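Local coordinates for protein chloromuconate cycloisomerase (Rhodococcus opacus, PDB 4M0X) that belongs to the enolase superfamily and binds a manganese ion at the mouth of its barrel domain, at residues C191-E203 against G217-N229. Sequence-based numbering, arbitrary orientation.
With MN (manganese (II) ion), chain C.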
# COMPACT_ATOMS: atom_id res chain seq x y z
N CYS A 191 -16.70 -15.23 -31.96
CA CYS A 191 -17.58 -14.13 -31.49
C CYS A 191 -17.24 -13.47 -30.14
O CYS A 191 -16.61 -14.07 -29.28
CB CYS A 191 -19.00 -14.65 -31.40
SG CYS A 191 -19.73 -14.96 -33.01
N ALA A 192 -17.70 -12.23 -29.95
CA ALA A 192 -17.64 -11.63 -28.62
C ALA A 192 -18.89 -12.05 -27.82
O ALA A 192 -20.02 -12.00 -28.33
CB ALA A 192 -17.52 -10.12 -28.69
N VAL A 193 -18.69 -12.48 -26.58
CA VAL A 193 -19.84 -12.69 -25.72
C VAL A 193 -19.62 -12.00 -24.39
O VAL A 193 -18.68 -12.34 -23.67
CB VAL A 193 -20.10 -14.16 -25.44
CG1 VAL A 193 -21.40 -14.31 -24.65
CG2 VAL A 193 -20.14 -14.95 -26.74
N ILE A 194 -20.47 -11.03 -24.07
CA ILE A 194 -20.54 -10.47 -22.75
C ILE A 194 -21.58 -11.25 -21.96
O ILE A 194 -22.58 -11.65 -22.52
CB ILE A 194 -21.04 -9.02 -22.80
CG1 ILE A 194 -20.05 -8.14 -23.52
CG2 ILE A 194 -21.37 -8.49 -21.39
CD1 ILE A 194 -20.70 -6.92 -24.13
N VAL A 195 -21.35 -11.44 -20.66
CA VAL A 195 -22.45 -11.84 -19.73
C VAL A 195 -22.71 -10.77 -18.66
O VAL A 195 -21.76 -10.25 -18.04
CB VAL A 195 -22.21 -13.22 -19.08
CG1 VAL A 195 -22.06 -14.30 -20.14
CG2 VAL A 195 -20.99 -13.20 -18.19
N ASP A 196 -23.98 -10.45 -18.45
CA ASP A 196 -24.40 -9.39 -17.53
C ASP A 196 -25.39 -9.82 -16.44
O ASP A 196 -26.60 -9.77 -16.65
CB ASP A 196 -24.98 -8.22 -18.30
CG ASP A 196 -25.12 -6.99 -17.45
OD1 ASP A 196 -24.79 -7.10 -16.26
OD2 ASP A 196 -25.54 -5.92 -17.95
N PRO A 197 -24.88 -10.26 -15.28
CA PRO A 197 -25.69 -10.62 -14.13
C PRO A 197 -26.28 -9.41 -13.40
O PRO A 197 -26.97 -9.57 -12.41
CB PRO A 197 -24.69 -11.30 -13.19
CG PRO A 197 -23.53 -11.67 -14.05
CD PRO A 197 -23.47 -10.61 -15.08
N ASN A 198 -26.00 -8.19 -13.85
CA ASN A 198 -26.60 -7.03 -13.23
C ASN A 198 -26.22 -6.91 -11.77
O ASN A 198 -27.02 -6.48 -10.94
CB ASN A 198 -28.12 -7.06 -13.41
CG ASN A 198 -28.54 -6.78 -14.85
OD1 ASN A 198 -28.40 -5.66 -15.32
ND2 ASN A 198 -29.04 -7.81 -15.56
N GLY A 199 -24.99 -7.31 -11.47
CA GLY A 199 -24.44 -7.20 -10.13
C GLY A 199 -25.10 -8.07 -9.08
O GLY A 199 -24.97 -7.81 -7.90
N ARG A 200 -25.81 -9.11 -9.52
CA ARG A 200 -26.65 -9.93 -8.63
C ARG A 200 -25.91 -11.19 -8.15
O ARG A 200 -26.45 -11.94 -7.34
CB ARG A 200 -27.96 -10.34 -9.33
CG ARG A 200 -28.85 -9.19 -9.74
CD ARG A 200 -30.09 -9.06 -8.86
NE ARG A 200 -30.07 -7.86 -8.01
CZ ARG A 200 -31.07 -6.97 -7.94
NH1 ARG A 200 -32.17 -7.15 -8.66
NH2 ARG A 200 -30.96 -5.91 -7.15
N TRP A 201 -24.71 -11.41 -8.65
CA TRP A 201 -23.96 -12.59 -8.27
C TRP A 201 -23.10 -12.33 -7.05
O TRP A 201 -22.60 -11.23 -6.85
CB TRP A 201 -23.09 -13.02 -9.43
CG TRP A 201 -23.81 -13.90 -10.37
CD1 TRP A 201 -25.16 -14.14 -10.42
CD2 TRP A 201 -23.23 -14.66 -11.43
NE1 TRP A 201 -25.44 -15.00 -11.44
CE2 TRP A 201 -24.28 -15.34 -12.08
CE3 TRP A 201 -21.92 -14.83 -11.90
CZ2 TRP A 201 -24.06 -16.20 -13.16
CZ3 TRP A 201 -21.70 -15.69 -12.97
CH2 TRP A 201 -22.76 -16.36 -13.59
N SER A 202 -22.91 -13.35 -6.22
CA SER A 202 -22.00 -13.17 -5.10
C SER A 202 -20.58 -13.34 -5.57
O SER A 202 -20.30 -14.01 -6.61
CB SER A 202 -22.29 -14.17 -3.98
OG SER A 202 -21.88 -15.49 -4.33
N GLU A 203 -19.67 -12.77 -4.80
CA GLU A 203 -18.27 -13.03 -5.05
C GLU A 203 -17.96 -14.53 -5.25
O GLU A 203 -17.25 -14.88 -6.19
CB GLU A 203 -17.45 -12.48 -3.92
CG GLU A 203 -16.32 -11.65 -4.43
CD GLU A 203 -15.56 -10.99 -3.31
OE1 GLU A 203 -16.22 -10.45 -2.37
OE2 GLU A 203 -14.29 -11.01 -3.41
N GLY A 217 -16.34 -19.64 -24.04
CA GLY A 217 -16.31 -18.58 -25.05
C GLY A 217 -16.80 -17.21 -24.62
O GLY A 217 -16.78 -16.27 -25.42
N VAL A 218 -17.25 -17.10 -23.37
CA VAL A 218 -17.64 -15.80 -22.84
C VAL A 218 -16.40 -14.95 -22.77
O VAL A 218 -15.36 -15.40 -22.31
CB VAL A 218 -18.31 -15.88 -21.46
CG1 VAL A 218 -18.35 -14.50 -20.82
CG2 VAL A 218 -19.70 -16.44 -21.62
N THR A 219 -16.56 -13.71 -23.20
CA THR A 219 -15.45 -12.88 -23.55
C THR A 219 -15.24 -11.66 -22.64
O THR A 219 -14.11 -11.11 -22.54
CB THR A 219 -15.56 -12.54 -25.03
OG1 THR A 219 -14.39 -13.04 -25.62
CG2 THR A 219 -15.64 -11.04 -25.32
N VAL A 220 -16.33 -11.27 -21.98
CA VAL A 220 -16.32 -10.13 -21.09
C VAL A 220 -17.33 -10.42 -20.00
O VAL A 220 -18.36 -11.08 -20.24
CB VAL A 220 -16.70 -8.81 -21.84
CG1 VAL A 220 -16.88 -7.66 -20.85
CG2 VAL A 220 -15.65 -8.43 -22.88
N ALA A 221 -17.05 -9.93 -18.80
CA ALA A 221 -18.03 -10.06 -17.75
C ALA A 221 -18.47 -8.67 -17.32
O ALA A 221 -17.68 -7.88 -16.81
CB ALA A 221 -17.48 -10.84 -16.58
N GLU A 222 -19.74 -8.39 -17.56
CA GLU A 222 -20.28 -7.12 -17.18
C GLU A 222 -20.77 -7.23 -15.75
O GLU A 222 -21.31 -8.25 -15.37
CB GLU A 222 -21.40 -6.70 -18.13
CG GLU A 222 -21.60 -5.19 -18.12
CD GLU A 222 -22.85 -4.71 -18.83
OE1 GLU A 222 -23.21 -5.32 -19.87
OE2 GLU A 222 -23.44 -3.70 -18.35
N GLN A 223 -20.56 -6.17 -14.97
CA GLN A 223 -21.01 -6.06 -13.59
C GLN A 223 -21.41 -7.37 -12.98
O GLN A 223 -22.60 -7.64 -12.82
CB GLN A 223 -22.20 -5.11 -13.50
CG GLN A 223 -22.44 -4.63 -12.08
CD GLN A 223 -21.34 -3.73 -11.61
OE1 GLN A 223 -20.96 -2.78 -12.30
NE2 GLN A 223 -20.78 -4.05 -10.45
N PRO A 224 -20.44 -8.23 -12.64
CA PRO A 224 -20.93 -9.52 -12.12
C PRO A 224 -21.40 -9.45 -10.65
O PRO A 224 -22.40 -10.06 -10.28
CB PRO A 224 -19.73 -10.44 -12.27
CG PRO A 224 -18.55 -9.53 -12.30
CD PRO A 224 -18.99 -8.21 -12.86
N ILE A 225 -20.69 -8.69 -9.83
CA ILE A 225 -21.03 -8.58 -8.43
C ILE A 225 -21.58 -7.18 -8.15
O ILE A 225 -21.57 -6.33 -9.06
CB ILE A 225 -19.84 -8.92 -7.52
CG1 ILE A 225 -18.63 -8.02 -7.78
CG2 ILE A 225 -19.42 -10.36 -7.74
CD1 ILE A 225 -17.58 -8.07 -6.67
N ALA A 226 -22.07 -6.97 -6.93
CA ALA A 226 -22.67 -5.68 -6.49
C ALA A 226 -21.87 -4.41 -6.91
O ALA A 226 -20.68 -4.48 -7.06
CB ALA A 226 -22.92 -5.70 -4.98
N ARG A 227 -22.54 -3.28 -7.08
CA ARG A 227 -21.90 -2.07 -7.60
C ARG A 227 -20.87 -1.43 -6.68
O ARG A 227 -19.93 -0.75 -7.13
CB ARG A 227 -22.94 -1.02 -8.01
CG ARG A 227 -23.65 -0.35 -6.86
CD ARG A 227 -24.89 0.36 -7.35
NE ARG A 227 -25.92 -0.61 -7.70
CZ ARG A 227 -26.96 -0.35 -8.48
NH1 ARG A 227 -27.12 0.85 -9.00
NH2 ARG A 227 -27.84 -1.30 -8.74
N TRP A 228 -21.03 -1.67 -5.40
CA TRP A 228 -20.19 -1.02 -4.42
C TRP A 228 -18.96 -1.89 -4.09
O TRP A 228 -18.07 -1.44 -3.34
CB TRP A 228 -21.01 -0.75 -3.14
CG TRP A 228 -21.78 -1.97 -2.72
CD1 TRP A 228 -23.09 -2.23 -2.96
CD2 TRP A 228 -21.24 -3.13 -2.07
NE1 TRP A 228 -23.42 -3.47 -2.46
CE2 TRP A 228 -22.30 -4.04 -1.90
CE3 TRP A 228 -19.97 -3.46 -1.57
CZ2 TRP A 228 -22.13 -5.27 -1.28
CZ3 TRP A 228 -19.79 -4.68 -0.96
CH2 TRP A 228 -20.86 -5.58 -0.82
N ASN A 229 -18.92 -3.13 -4.62
CA ASN A 229 -17.84 -4.05 -4.26
C ASN A 229 -16.61 -3.92 -5.16
O ASN A 229 -16.29 -4.81 -5.98
CB ASN A 229 -18.35 -5.49 -4.14
CG ASN A 229 -17.39 -6.39 -3.38
OD1 ASN A 229 -16.20 -6.17 -3.38
ND2 ASN A 229 -17.91 -7.42 -2.76
MN MN C . -25.48 -3.83 -17.68
O HOH W 1 -24.74 -4.43 -15.67
O HOH W 2 -27.38 -3.58 -16.08
O HOH W 3 -22.35 -9.30 -5.13
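Asp196 and Glu222 bring two neighbouring barrel strands together around manganese, and the contact illustrates how parallel strands of an enolase-type barrel present metal ligands at their C-terminal ends. Asp196 OD2 and Glu222 OE2 each bind the ion at 2.1 Å, and Asp247, just past strand 244-246, is the third protein ligand. The two carboxylate planes are turned 35° apart, and the metal probably offsets the repulsion between their oxygens. Lys165 forms a salt bridge with Glu222 OE1. With CG anti to the backbone N (chi1 -166°), the Asp196 carboxylate swings toward Glu222 and the ion; its OD1 takes a 2.7 Å bond from a metal-bound water, and Asn198 N comes to OD1 from out of the carboxylate plane, an Asx turn that steadies the ligand.

Leading up to the site, strands 192-196 and 220-222, joined by helix 203-215, form a beta-alpha-beta crossover. Val193 O accepts from both Thr219 N (2.6 Å) and Val220 N, whereas Val195 pairs through N with Val220 O and through O with Glu222 N (2.8 Å). Ile194 and Val220 run alongside each other on one face of the sheet, with Ile194 CG1 3.8 Å from Val220 CB. The side chains of Val195 and Val218 cross at about a right angle, Val195 CG1 lying 3.5 Å from Val218 CG2, and Leu213 of the connecting helix touches Val218.

Beyond the strands the pairing persists in the loops: Gly199 N reaches Gln223 O (2.8 Å), and Trp201 N approaches Pro224 O nearly end-on. Within 191-203, Pro197 CG covers the centre of one Trp201 ring face, 4.0 Å above its plane.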